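Side-chain contacts in CT398 (Chlamydia trachomatis, PDB 4ILO), which is of unknown function but joins a long antiparallel coiled-coil hairpin to a zinc ribbon and may bind DNA or RNA: residues Ala13-Asp18 / Ser180-Leu185; Lys29-Glu34 / Glu147-Asn152; Thr43-Lys48 / Lys132-Ser137; Asp61-Gly66 / His112-Leu117. All coordinates share one frame; numbering follows the deposited sequence.

Contact 1 (Ala13-Asp18 / Ser180-Leu185); sequences AIQELD and SVYERL
With chi1 at 162°, CG of Y182 lies anti to the backbone N, and the ring projects from helix 176-189 toward the groove between I14, Q15 and D18; D18 has CG beside its own N, which brings the carboxylate to the phenol. The contact belongs to the base of the coiled-coil hairpin, where the short helix 176-189 runs beside helix 2-86. The segment axes are 11.9 Å apart and only 25° from parallel, a spacing too wide for small side chains, and the tyrosine spans it. Y182 OH lies 3.2 Å from Q15 CA, so the ring tip practically reaches the opposite backbone. The extended Q15 side chain passes beside the ring, with OE1 at its edge, 3.8 Å from CE1. Y182 does not hold that amide: OE1 accepts from the backbone N of V193 and V194, tying helix 2-86 to the chain that enters the zinc-ribbon region. I14, whose side chain also touches L170 of helix 90-171, brings CG2 to 4.1 Å from Y182 CE2. The carboxylate is 18° from coplanar with the ring, and D18 OD2 accepts the phenolic hydrogen from Y182 OH at 2.7 Å through its anti lone pair.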
loop_
_atom_site.group_PDB
_atom_site.type_symbol
_atom_site.label_atom_id
_atom_site.label_comp_id
_atom_site.label_asym_id
_atom_site.label_seq_id
_atom_site.Cartn_x
_atom_site.Cartn_y
_atom_site.Cartn_z
ATOM N N ALA A 13 -7.471 -9.254 -35.773
ATOM C CA ALA A 13 -7.357 -10.346 -34.810
ATOM C C ALA A 13 -6.255 -10.079 -33.797
ATOM O O ALA A 13 -6.380 -10.470 -32.625
ATOM C CB ALA A 13 -7.099 -11.677 -35.524
ATOM N N ILE A 14 -5.170 -9.429 -34.225
ATOM C CA ILE A 14 -4.158 -8.992 -33.265
ATOM C C ILE A 14 -4.746 -7.967 -32.311
ATOM O O ILE A 14 -4.433 -7.950 -31.111
ATOM C CB ILE A 14 -2.948 -8.431 -34.021
ATOM C CG1 ILE A 14 -2.236 -9.586 -34.735
ATOM C CG2 ILE A 14 -2.048 -7.655 -33.094
ATOM C CD1 ILE A 14 -1.343 -9.156 -35.800
ATOM N N GLN A 15 -5.601 -7.091 -32.836
ATOM C CA GLN A 15 -6.192 -6.048 -32.019
ATOM C C GLN A 15 -7.041 -6.646 -30.898
ATOM O O GLN A 15 -7.069 -6.110 -29.783
ATOM C CB GLN A 15 -7.012 -5.113 -32.890
ATOM C CG GLN A 15 -7.511 -3.931 -32.180
ATOM C CD GLN A 15 -8.238 -2.989 -33.078
ATOM O OE1 GLN A 15 -7.862 -1.832 -33.208
ATOM N NE2 GLN A 15 -9.289 -3.487 -33.728
ATOM N N GLU A 16 -7.728 -7.761 -31.159
ATOM C CA GLU A 16 -8.524 -8.373 -30.089
ATOM C C GLU A 16 -7.631 -8.927 -28.977
ATOM O O GLU A 16 -7.975 -8.829 -27.780
ATOM C CB GLU A 16 -9.455 -9.448 -30.656
ATOM C CG GLU A 16 -10.561 -8.871 -31.537
ATOM C CD GLU A 16 -11.314 -7.718 -30.842
ATOM O OE1 GLU A 16 -11.911 -7.937 -29.757
ATOM O OE2 GLU A 16 -11.308 -6.587 -31.391
ATOM N N LEU A 17 -6.464 -9.469 -29.341
ATOM C CA LEU A 17 -5.515 -9.916 -28.328
ATOM C C LEU A 17 -4.990 -8.735 -27.522
ATOM O O LEU A 17 -4.972 -8.773 -26.283
ATOM C CB LEU A 17 -4.375 -10.695 -28.978
ATOM C CG LEU A 17 -4.827 -11.937 -29.746
ATOM C CD1 LEU A 17 -3.650 -12.588 -30.501
ATOM C CD2 LEU A 17 -5.534 -12.943 -28.826
ATOM N N ASP A 18 -4.601 -7.658 -28.208
ATOM C CA ASP A 18 -4.102 -6.486 -27.503
ATOM C C ASP A 18 -5.140 -5.898 -26.537
ATOM O O ASP A 18 -4.785 -5.459 -25.430
ATOM C CB ASP A 18 -3.570 -5.461 -28.493
ATOM C CG ASP A 18 -2.221 -5.873 -29.064
ATOM O OD1 ASP A 18 -1.463 -6.495 -28.296
ATOM O OD2 ASP A 18 -1.920 -5.600 -30.260
ATOM N N SER A 180 3.029 -1.413 -37.882
ATOM C CA SER A 180 3.790 -0.265 -37.401
ATOM C C SER A 180 2.903 0.959 -37.125
ATOM O O SER A 180 3.136 1.702 -36.164
ATOM C CB SER A 180 4.857 0.061 -38.446
ATOM O OG SER A 180 5.423 1.323 -38.172
ATOM N N VAL A 181 1.895 1.203 -37.967
ATOM C CA VAL A 181 0.946 2.285 -37.693
ATOM C C VAL A 181 0.050 1.898 -36.511
ATOM O O VAL A 181 -0.113 2.663 -35.542
ATOM C CB VAL A 181 0.117 2.589 -38.965
ATOM C CG1 VAL A 181 -1.114 3.465 -38.664
ATOM C CG2 VAL A 181 0.965 3.234 -40.020
ATOM N N TYR A 182 -0.535 0.698 -36.591
ATOM C CA TYR A 182 -1.456 0.191 -35.582
ATOM C C TYR A 182 -0.869 0.344 -34.197
ATOM O O TYR A 182 -1.525 0.850 -33.278
ATOM C CB TYR A 182 -1.735 -1.298 -35.850
ATOM C CG TYR A 182 -2.310 -2.031 -34.668
ATOM C CD1 TYR A 182 -3.632 -1.856 -34.295
ATOM C CD2 TYR A 182 -1.519 -2.874 -33.903
ATOM C CE1 TYR A 182 -4.167 -2.516 -33.168
ATOM C CE2 TYR A 182 -2.034 -3.543 -32.780
ATOM C CZ TYR A 182 -3.355 -3.363 -32.420
ATOM O OH TYR A 182 -3.867 -4.023 -31.322
ATOM N N GLU A 183 0.373 -0.086 -34.047
ATOM C CA GLU A 183 1.004 -0.168 -32.737
ATOM C C GLU A 183 1.205 1.220 -32.127
ATOM O O GLU A 183 1.028 1.396 -30.919
ATOM C CB GLU A 183 2.339 -0.910 -32.887
ATOM C CG GLU A 183 3.010 -1.241 -31.584
ATOM C CD GLU A 183 4.217 -2.150 -31.762
ATOM O OE1 GLU A 183 4.895 -2.028 -32.810
ATOM O OE2 GLU A 183 4.478 -2.978 -30.843
ATOM N N ARG A 184 1.573 2.222 -32.945
ATOM C CA ARG A 184 1.727 3.583 -32.427
ATOM C C ARG A 184 0.375 4.179 -32.059
ATOM O O ARG A 184 0.210 4.771 -30.975
ATOM C CB ARG A 184 2.480 4.444 -33.450
ATOM C CG ARG A 184 3.914 3.916 -33.750
ATOM C CD ARG A 184 4.752 4.920 -34.533
ATOM N NE ARG A 184 6.171 4.559 -34.634
ATOM C CZ ARG A 184 7.135 5.404 -35.017
ATOM N NH1 ARG A 184 6.849 6.670 -35.337
ATOM N NH2 ARG A 184 8.400 4.992 -35.083
ATOM N N LEU A 185 -0.635 3.956 -32.903
ATOM C CA LEU A 185 -2.002 4.358 -32.557
ATOM C C LEU A 185 -2.437 3.734 -31.230
ATOM O O LEU A 185 -2.993 4.422 -30.361
ATOM C CB LEU A 185 -2.970 3.950 -33.686
ATOM C CG LEU A 185 -2.945 4.828 -34.949
ATOM C CD1 LEU A 185 -3.920 4.297 -35.959
ATOM C CD2 LEU A 185 -3.252 6.334 -34.578
#

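Contact 2 (Lys29-Glu34 / Glu147-Asn152); sequences KEHQNE and EEIREN
H31 and I149 form the middle of this contact in the antiparallel coiled-coil hairpin, where helix 2-86 and helix 90-171 lie against each other. Their CA atoms are 6.3 Å apart, and the segment axes make an angle of 157° between N-to-C directions. I149 meets its partners with two separate branches. CG2, set anti to the backbone N by chi1 of -72°, sits 3.7 Å from H31 CB and also rests against the H31 carbonyl oxygen, so it fills the space next to the opposing backbone. CD1 reaches the other way, to 3.9 Å from E34 CD, crossing the extended glutamate chain obliquely. One turn further on, N152 CB lies 4.0 Å from H31 NE2, approaching the imidazole obliquely. Within helix 2-86, E34 OE1 also lies in the plane of the H31 ring at its edge, 3.9 Å from ND1, so the imidazole has the carboxylate on one flank and N152 at its far end.

In the next shell, I153 and I156 of helix 90-171 also touch H31, and L35 touches both I149 and R150, which extends the apolar seam beyond the two segments. No hydrogen bond crosses between them. On helix 90-171 charged groups pair along the helix: E147 OE2 has R154 as well as R150 for a partner, and R150 has E146 besides E147. In the R150 to E147 salt bridge, NH1 stands 3.2 Å from OE2 on the anti side of the carboxylate and 23° out of its plane.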
loop_
_atom_site.group_PDB
_atom_site.type_symbol
_atom_site.label_atom_id
_atom_site.label_comp_id
_atom_site.label_asym_id
_atom_site.label_seq_id
_atom_site.Cartn_x
_atom_site.Cartn_y
_atom_site.Cartn_z
ATOM N N LYS A 29 -2.948 -4.682 -12.058
ATOM C CA LYS A 29 -2.600 -3.516 -11.257
ATOM C C LYS A 29 -3.635 -3.279 -10.166
ATOM O O LYS A 29 -3.277 -2.918 -9.041
ATOM C CB LYS A 29 -2.439 -2.263 -12.133
ATOM N N GLU A 30 -4.925 -3.481 -10.465
ATOM C CA GLU A 30 -5.945 -3.269 -9.429
ATOM C C GLU A 30 -5.822 -4.283 -8.286
ATOM O O GLU A 30 -5.963 -3.921 -7.107
ATOM C CB GLU A 30 -7.351 -3.309 -10.038
ATOM C CG GLU A 30 -7.715 -2.089 -10.900
ATOM C CD GLU A 30 -8.970 -2.326 -11.737
ATOM O OE1 GLU A 30 -9.551 -3.438 -11.612
ATOM O OE2 GLU A 30 -9.370 -1.419 -12.519
ATOM N N HIS A 31 -5.570 -5.560 -8.610
ATOM C CA HIS A 31 -5.317 -6.561 -7.573
ATOM C C HIS A 31 -4.071 -6.218 -6.764
ATOM O O HIS A 31 -4.058 -6.390 -5.540
ATOM C CB HIS A 31 -5.158 -7.954 -8.198
ATOM C CG HIS A 31 -6.425 -8.521 -8.754
ATOM N ND1 HIS A 31 -7.658 -8.276 -8.193
ATOM C CD2 HIS A 31 -6.650 -9.332 -9.821
ATOM C CE1 HIS A 31 -8.591 -8.903 -8.895
ATOM N NE2 HIS A 31 -8.005 -9.546 -9.889
ATOM N N GLN A 32 -3.009 -5.731 -7.427
ATOM C CA GLN A 32 -1.795 -5.368 -6.692
ATOM C C GLN A 32 -2.032 -4.180 -5.763
ATOM O O GLN A 32 -1.482 -4.134 -4.654
ATOM C CB GLN A 32 -0.642 -5.071 -7.655
ATOM C CG GLN A 32 -0.117 -6.286 -8.426
ATOM C CD GLN A 32 0.886 -5.884 -9.497
ATOM O OE1 GLN A 32 0.790 -4.799 -10.050
ATOM N NE2 GLN A 32 1.844 -6.751 -9.787
ATOM N N ASN A 33 -2.851 -3.211 -6.181
ATOM C CA ASN A 33 -3.204 -2.118 -5.275
ATOM C C ASN A 33 -3.951 -2.637 -4.055
ATOM O O ASN A 33 -3.733 -2.153 -2.939
ATOM C CB ASN A 33 -4.092 -1.102 -5.982
ATOM C CG ASN A 33 -3.430 -0.482 -7.190
ATOM O OD1 ASN A 33 -2.209 -0.608 -7.394
ATOM N ND2 ASN A 33 -4.235 0.213 -8.004
ATOM N N GLU A 34 -4.880 -3.583 -4.270
ATOM C CA GLU A 34 -5.664 -4.181 -3.188
ATOM C C GLU A 34 -4.768 -4.920 -2.198
ATOM O O GLU A 34 -5.015 -4.877 -0.984
ATOM C CB GLU A 34 -6.719 -5.124 -3.772
ATOM C CG GLU A 34 -8.052 -5.253 -2.999
ATOM C CD GLU A 34 -9.081 -6.144 -3.750
ATOM O OE1 GLU A 34 -8.772 -6.616 -4.891
ATOM O OE2 GLU A 34 -10.199 -6.366 -3.203
ATOM N N GLU A 147 -4.562 -14.561 -0.363
ATOM C CA GLU A 147 -4.162 -15.682 -1.188
ATOM C C GLU A 147 -5.064 -15.788 -2.411
ATOM O O GLU A 147 -4.597 -16.137 -3.509
ATOM C CB GLU A 147 -4.112 -16.977 -0.380
ATOM C CG GLU A 147 -2.688 -17.598 -0.321
ATOM C CD GLU A 147 -2.051 -17.850 -1.707
ATOM O OE1 GLU A 147 -2.630 -18.610 -2.534
ATOM O OE2 GLU A 147 -0.954 -17.287 -1.963
ATOM N N GLU A 148 -6.346 -15.459 -2.258
ATOM C CA GLU A 148 -7.221 -15.494 -3.421
ATOM C C GLU A 148 -6.837 -14.413 -4.428
ATOM O O GLU A 148 -6.948 -14.617 -5.645
ATOM C CB GLU A 148 -8.679 -15.355 -2.990
ATOM C CG GLU A 148 -9.613 -15.196 -4.186
ATOM C CD GLU A 148 -11.056 -15.002 -3.778
ATOM O OE1 GLU A 148 -11.409 -15.431 -2.645
ATOM O OE2 GLU A 148 -11.822 -14.424 -4.594
ATOM N N ILE A 149 -6.401 -13.246 -3.943
ATOM C CA ILE A 149 -5.935 -12.217 -4.864
ATOM C C ILE A 149 -4.688 -12.693 -5.593
ATOM O O ILE A 149 -4.542 -12.471 -6.799
ATOM C CB ILE A 149 -5.678 -10.884 -4.130
ATOM C CG1 ILE A 149 -7.008 -10.237 -3.718
ATOM C CG2 ILE A 149 -4.928 -9.937 -5.088
ATOM C CD1 ILE A 149 -6.889 -9.135 -2.613
ATOM N N ARG A 150 -3.742 -13.311 -4.866
ATOM C CA ARG A 150 -2.483 -13.703 -5.497
ATOM C C ARG A 150 -2.717 -14.794 -6.529
ATOM O O ARG A 150 -2.054 -14.822 -7.575
ATOM C CB ARG A 150 -1.440 -14.151 -4.463
ATOM C CG ARG A 150 -0.931 -13.053 -3.509
ATOM C CD ARG A 150 0.293 -13.508 -2.700
ATOM N NE ARG A 150 0.354 -12.881 -1.375
ATOM C CZ ARG A 150 -0.082 -13.441 -0.236
ATOM N NH1 ARG A 150 -0.615 -14.670 -0.213
ATOM N NH2 ARG A 150 0.030 -12.770 0.903
ATOM N N GLU A 151 -3.661 -15.698 -6.258
ATOM C CA GLU A 151 -3.983 -16.712 -7.253
ATOM C C GLU A 151 -4.621 -16.094 -8.492
ATOM O O GLU A 151 -4.403 -16.576 -9.612
ATOM C CB GLU A 151 -4.886 -17.790 -6.650
ATOM C CG GLU A 151 -5.102 -19.005 -7.576
ATOM C CD GLU A 151 -3.825 -19.818 -7.787
ATOM O OE1 GLU A 151 -3.116 -20.041 -6.774
ATOM O OE2 GLU A 151 -3.538 -20.224 -8.951
ATOM N N ASN A 152 -5.413 -15.032 -8.320
ATOM C CA ASN A 152 -5.992 -14.374 -9.489
ATOM C C ASN A 152 -4.899 -13.742 -10.341
ATOM O O ASN A 152 -4.893 -13.893 -11.564
ATOM C CB ASN A 152 -7.036 -13.332 -9.061
ATOM C CG ASN A 152 -8.374 -13.965 -8.597
ATOM O OD1 ASN A 152 -8.428 -15.132 -8.167
ATOM N ND2 ASN A 152 -9.451 -13.184 -8.676
#

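Contact 3 (Thr43-Lys48 / Lys132-Ser137); sequences TDIRRK and KESLSS
Apolar contact comes first: I45 and L135 meet at the closest CA pair of the two segments, 6.0 Å apart, with the segment axes 9.6 Å apart. The side chains slide past one another in opposite directions, which leaves I45 CG2 3.7 Å from L135 CB, while the isopropyl end of L135 moves on toward R46. That course follows from chi1 of -179°, with L135 CG anti to the backbone N.

Mixed contacts flank this pair. The R46 side chain, extended from CG to NE, crosses L135 at about a right angle; its CG is 3.6 Å from L135 CD2, so the arginine touches the leucine methyls chiefly through CG. Its charged end is employed in a salt bridge from NH2 to E139 on helix 90-171, which probably helps to keep the chain laid across. At the tip of I45, CD1 lies 3.7 Å from S134 OG.

No hydrogen bond crosses between the two segments; within helix 90-171, S137 OG donates to E133 O at 3.2 Å from above the carbonyl plane, 37° out of it, and the same oxygen takes the backbone N of S137.

With 159° between N-to-C directions, helix 2-86 and helix 90-171 run antiparallel here as the two arms of the coiled-coil hairpin; I45 also touches T138 and K48 touches L131, continuing the seam along helix 90-171.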
loop_
_atom_site.group_PDB
_atom_site.type_symbol
_atom_site.label_atom_id
_atom_site.label_comp_id
_atom_site.label_asym_id
_atom_site.label_seq_id
_atom_site.Cartn_x
_atom_site.Cartn_y
_atom_site.Cartn_z
ATOM N N THR A 43 0.867 -3.106 8.225
ATOM C CA THR A 43 2.113 -2.468 8.596
ATOM C C THR A 43 1.862 -1.308 9.544
ATOM O O THR A 43 2.659 -1.064 10.458
ATOM C CB THR A 43 2.860 -2.039 7.347
ATOM O OG1 THR A 43 3.316 -3.219 6.675
ATOM C CG2 THR A 43 4.050 -1.154 7.727
ATOM N N ASP A 44 0.738 -0.617 9.371
ATOM C CA ASP A 44 0.389 0.441 10.298
ATOM C C ASP A 44 0.161 -0.110 11.701
ATOM O O ASP A 44 0.540 0.520 12.705
ATOM C CB ASP A 44 -0.853 1.170 9.804
ATOM C CG ASP A 44 -1.239 2.307 10.720
ATOM O OD1 ASP A 44 -0.454 3.274 10.787
ATOM O OD2 ASP A 44 -2.306 2.233 11.383
ATOM N N ILE A 45 -0.466 -1.277 11.808
ATOM C CA ILE A 45 -0.724 -1.798 13.148
ATOM C C ILE A 45 0.576 -2.277 13.780
ATOM O O ILE A 45 0.774 -2.139 14.986
ATOM C CB ILE A 45 -1.804 -2.888 13.157
ATOM C CG1 ILE A 45 -3.129 -2.345 12.645
ATOM C CG2 ILE A 45 -2.012 -3.378 14.562
ATOM C CD1 ILE A 45 -4.115 -3.444 12.309
ATOM N N ARG A 46 1.473 -2.857 12.983
ATOM C CA ARG A 46 2.758 -3.295 13.521
ATOM C C ARG A 46 3.556 -2.119 14.041
ATOM O O ARG A 46 4.242 -2.232 15.070
ATOM C CB ARG A 46 3.552 -4.046 12.442
ATOM C CG ARG A 46 3.147 -5.509 12.290
ATOM C CD ARG A 46 3.594 -6.109 10.923
ATOM N NE ARG A 46 2.838 -7.322 10.577
ATOM C CZ ARG A 46 2.660 -7.790 9.334
ATOM N NH1 ARG A 46 3.189 -7.165 8.279
ATOM N NH2 ARG A 46 1.955 -8.908 9.140
ATOM N N ARG A 47 3.478 -0.971 13.347
ATOM C CA ARG A 47 4.212 0.207 13.795
ATOM C C ARG A 47 3.697 0.668 15.151
ATOM O O ARG A 47 4.483 1.057 16.025
ATOM C CB ARG A 47 4.096 1.346 12.786
ATOM N N LYS A 48 2.371 0.665 15.331
ATOM C CA LYS A 48 1.815 1.035 16.617
ATOM C C LYS A 48 2.301 0.076 17.692
ATOM O O LYS A 48 2.681 0.510 18.791
ATOM C CB LYS A 48 0.286 1.091 16.555
ATOM C CG LYS A 48 -0.264 2.302 15.796
ATOM C CD LYS A 48 -1.802 2.369 15.836
ATOM C CE LYS A 48 -2.335 3.335 14.768
ATOM N NZ LYS A 48 -3.804 3.517 14.874
ATOM N N LYS A 132 -2.135 -5.826 19.744
ATOM C CA LYS A 132 -1.769 -7.170 19.302
ATOM C C LYS A 132 -3.003 -7.965 18.863
ATOM O O LYS A 132 -2.989 -8.649 17.819
ATOM C CB LYS A 132 -1.040 -7.868 20.447
ATOM C CG LYS A 132 0.418 -7.435 20.596
ATOM C CD LYS A 132 1.093 -8.120 21.793
ATOM C CE LYS A 132 2.562 -7.656 22.005
ATOM N NZ LYS A 132 3.171 -8.162 23.302
ATOM N N GLU A 133 -4.097 -7.862 19.627
ATOM C CA GLU A 133 -5.346 -8.514 19.237
ATOM C C GLU A 133 -5.795 -8.025 17.877
ATOM O O GLU A 133 -6.236 -8.814 17.041
ATOM C CB GLU A 133 -6.440 -8.204 20.254
ATOM C CG GLU A 133 -7.716 -9.061 20.117
ATOM C CD GLU A 133 -8.444 -9.268 21.460
ATOM O OE1 GLU A 133 -8.901 -10.411 21.743
ATOM O OE2 GLU A 133 -8.554 -8.288 22.248
ATOM N N SER A 134 -5.723 -6.713 17.658
ATOM C CA SER A 134 -6.185 -6.124 16.410
ATOM C C SER A 134 -5.292 -6.547 15.239
ATOM O O SER A 134 -5.788 -6.841 14.139
ATOM C CB SER A 134 -6.269 -4.606 16.569
ATOM O OG SER A 134 -6.224 -3.963 15.334
ATOM N N LEU A 135 -3.981 -6.648 15.480
ATOM C CA LEU A 135 -3.069 -7.184 14.477
ATOM C C LEU A 135 -3.402 -8.638 14.137
ATOM O O LEU A 135 -3.386 -9.039 12.960
ATOM C CB LEU A 135 -1.626 -7.059 14.974
ATOM C CG LEU A 135 -0.542 -7.560 14.018
ATOM C CD1 LEU A 135 -0.750 -6.991 12.635
ATOM C CD2 LEU A 135 0.830 -7.183 14.534
ATOM N N SER A 136 -3.706 -9.445 15.142
ATOM C CA SER A 136 -3.992 -10.846 14.871
ATOM C C SER A 136 -5.330 -10.982 14.153
ATOM O O SER A 136 -5.444 -11.755 13.198
ATOM C CB SER A 136 -3.889 -11.656 16.176
ATOM O OG SER A 136 -4.191 -13.040 16.054
ATOM N N SER A 137 -6.333 -10.172 14.535
ATOM C CA SER A 137 -7.633 -10.252 13.864
ATOM C C SER A 137 -7.548 -9.776 12.420
ATOM O O SER A 137 -8.179 -10.349 11.531
ATOM C CB SER A 137 -8.683 -9.440 14.615
ATOM O OG SER A 137 -8.954 -10.037 15.869
#

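Contact 4 (Asp61-Gly66 / His112-Leu117); sequences DQIKGG and HQLSDL
The carbonyl oxygen of Q62 accepts the backbone N-H of G66 at 2.8 Å and has a methyl of the opposite helix, L117 CD1, lying 3.9 Å away. The same methyl is 3.8 Å from Q62 CB, so L117 packs against both the backbone and the root of the glutamine. L117 and Q62 cross at about a right angle, with L117 CG beside its own backbone N (chi1 -68°).

I63 meets L117 nearer its root. These two chains slide past each other in opposite directions, bringing I63 CG1 within 3.9 Å of L117 CB. One turn back along helix 90-171, L114 has CG anti to the backbone N (chi1 171°) and sends CD1 to 3.8 Å from I63 O, with I63 CG2 at 4.2 Å. The isoleucine is thus met by L114 and L117, which are three residues apart on one face of their helix. No hydrogen bond spans the segments, so carbon contacts carry the join.

Around it, L59 touches L117, I70 touches L114, and M118 touches I63. Axes 9.6 Å apart with N-to-C directions at 155°, and aliphatic residues spaced three apart along the inner face, are what an antiparallel two-helix coiled coil presents, here in the part of the hairpin beyond contact 3, toward its turn.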
loop_
_atom_site.group_PDB
_atom_site.type_symbol
_atom_site.label_atom_id
_atom_site.label_comp_id
_atom_site.label_asym_id
_atom_site.label_seq_id
_atom_site.Cartn_x
_atom_site.Cartn_y
_atom_site.Cartn_z
ATOM N N ASP A 61 12.245 0.634 32.811
ATOM C CA ASP A 61 13.513 1.087 33.366
ATOM C C ASP A 61 13.357 2.277 34.299
ATOM O O ASP A 61 14.140 2.401 35.231
ATOM C CB ASP A 61 14.496 1.416 32.239
ATOM C CG ASP A 61 14.794 0.198 31.374
ATOM O OD1 ASP A 61 15.384 -0.783 31.891
ATOM O OD2 ASP A 61 14.415 0.206 30.185
ATOM N N GLN A 62 12.425 3.193 34.021
ATOM C CA GLN A 62 12.144 4.271 34.951
ATOM C C GLN A 62 11.520 3.724 36.228
ATOM O O GLN A 62 11.804 4.223 37.320
ATOM C CB GLN A 62 11.204 5.276 34.306
ATOM C CG GLN A 62 11.692 5.924 33.001
ATOM C CD GLN A 62 10.573 6.746 32.366
ATOM O OE1 GLN A 62 9.682 6.213 31.698
ATOM N NE2 GLN A 62 10.573 8.032 32.637
ATOM N N ILE A 63 10.674 2.692 36.115
ATOM C CA ILE A 63 10.084 2.085 37.308
ATOM C C ILE A 63 11.168 1.438 38.153
ATOM O O ILE A 63 11.198 1.568 39.386
ATOM C CB ILE A 63 9.026 1.048 36.919
ATOM C CG1 ILE A 63 7.742 1.778 36.499
ATOM C CG2 ILE A 63 8.832 0.053 38.101
ATOM C CD1 ILE A 63 6.716 0.875 35.845
ATOM N N LYS A 64 12.049 0.682 37.504
ATOM C CA LYS A 64 13.110 0.027 38.242
ATOM C C LYS A 64 14.026 1.056 38.877
ATOM O O LYS A 64 14.452 0.895 40.026
ATOM C CB LYS A 64 13.909 -0.884 37.324
ATOM C CG LYS A 64 15.001 -1.625 38.067
ATOM C CD LYS A 64 15.775 -2.519 37.137
ATOM C CE LYS A 64 16.760 -3.399 37.896
ATOM N NZ LYS A 64 17.425 -4.377 36.970
ATOM N N GLY A 65 14.313 2.135 38.154
ATOM C CA GLY A 65 15.173 3.164 38.710
ATOM C C GLY A 65 14.526 3.905 39.861
ATOM O O GLY A 65 15.201 4.312 40.812
ATOM N N GLY A 66 13.223 4.146 39.768
ATOM C CA GLY A 66 12.552 4.844 40.847
ATOM C C GLY A 66 12.521 4.004 42.108
ATOM O O GLY A 66 12.860 4.473 43.186
ATOM N N HIS A 112 5.262 9.328 44.516
ATOM C CA HIS A 112 4.136 9.780 43.718
ATOM C C HIS A 112 4.481 9.709 42.239
ATOM O O HIS A 112 3.639 9.309 41.419
ATOM C CB HIS A 112 3.738 11.200 44.153
ATOM C CG HIS A 112 2.954 11.224 45.422
ATOM N ND1 HIS A 112 1.797 10.484 45.589
ATOM C CD2 HIS A 112 3.146 11.889 46.581
ATOM C CE1 HIS A 112 1.327 10.674 46.805
ATOM N NE2 HIS A 112 2.123 11.530 47.426
ATOM N N GLN A 113 5.730 10.027 41.877
ATOM C CA GLN A 113 6.129 9.792 40.490
ATOM C C GLN A 113 6.112 8.304 40.170
ATOM O O GLN A 113 5.734 7.906 39.068
ATOM C CB GLN A 113 7.523 10.378 40.186
ATOM C CG GLN A 113 7.557 11.931 40.233
ATOM C CD GLN A 113 8.976 12.540 40.263
ATOM O OE1 GLN A 113 9.988 11.834 40.167
ATOM N NE2 GLN A 113 9.038 13.867 40.357
ATOM N N LEU A 114 6.548 7.452 41.099
ATOM C CA LEU A 114 6.568 6.026 40.773
ATOM C C LEU A 114 5.144 5.518 40.533
ATOM O O LEU A 114 4.887 4.750 39.604
ATOM C CB LEU A 114 7.247 5.241 41.881
ATOM C CG LEU A 114 7.197 3.727 41.840
ATOM C CD1 LEU A 114 8.100 3.246 40.733
ATOM C CD2 LEU A 114 7.618 3.077 43.159
ATOM N N SER A 115 4.212 5.976 41.360
ATOM C CA SER A 115 2.808 5.627 41.184
ATOM C C SER A 115 2.324 6.049 39.799
ATOM O O SER A 115 1.553 5.338 39.155
ATOM C CB SER A 115 1.951 6.283 42.267
ATOM O OG SER A 115 0.642 5.738 42.283
ATOM N N ASP A 116 2.784 7.213 39.350
ATOM C CA ASP A 116 2.413 7.736 38.039
ATOM C C ASP A 116 2.951 6.851 36.936
ATOM O O ASP A 116 2.242 6.526 35.995
ATOM C CB ASP A 116 2.916 9.168 37.824
ATOM C CG ASP A 116 2.211 10.184 38.716
ATOM O OD1 ASP A 116 1.221 9.813 39.425
ATOM O OD2 ASP A 116 2.661 11.358 38.710
ATOM N N LEU A 117 4.215 6.473 37.031
ATOM C CA LEU A 117 4.803 5.564 36.068
ATOM C C LEU A 117 4.093 4.204 36.048
ATOM O O LEU A 117 3.844 3.618 34.978
ATOM C CB LEU A 117 6.260 5.364 36.456
ATOM C CG LEU A 117 7.124 6.624 36.284
ATOM C CD1 LEU A 117 8.561 6.370 36.859
ATOM C CD2 LEU A 117 7.184 7.026 34.834
#

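Overall arrangement
Helix 2-86 contributes to all four contacts. Contacts 2, 3 and 4 pair it with helix 90-171, whereas contact 1 pairs it with the short helix 176-189 near the zinc ribbon. Contact 1 is also the exception in burial and chemistry: all its touching residues are buried, its helices are nearly parallel, and a hydrogen bond crosses it. The other three are partly buried antiparallel pairings with axes 9.6 to 9.8 Å apart, joined mainly by aliphatic groups, with a histidine in contact 2, and flanked by polar chains; no hydrogen bond crosses between their segments. Contacts 2 and 3 have centres 22 Å apart, while contacts 1 and 4, at 73 Å, lie on opposite sides of the chain's centre.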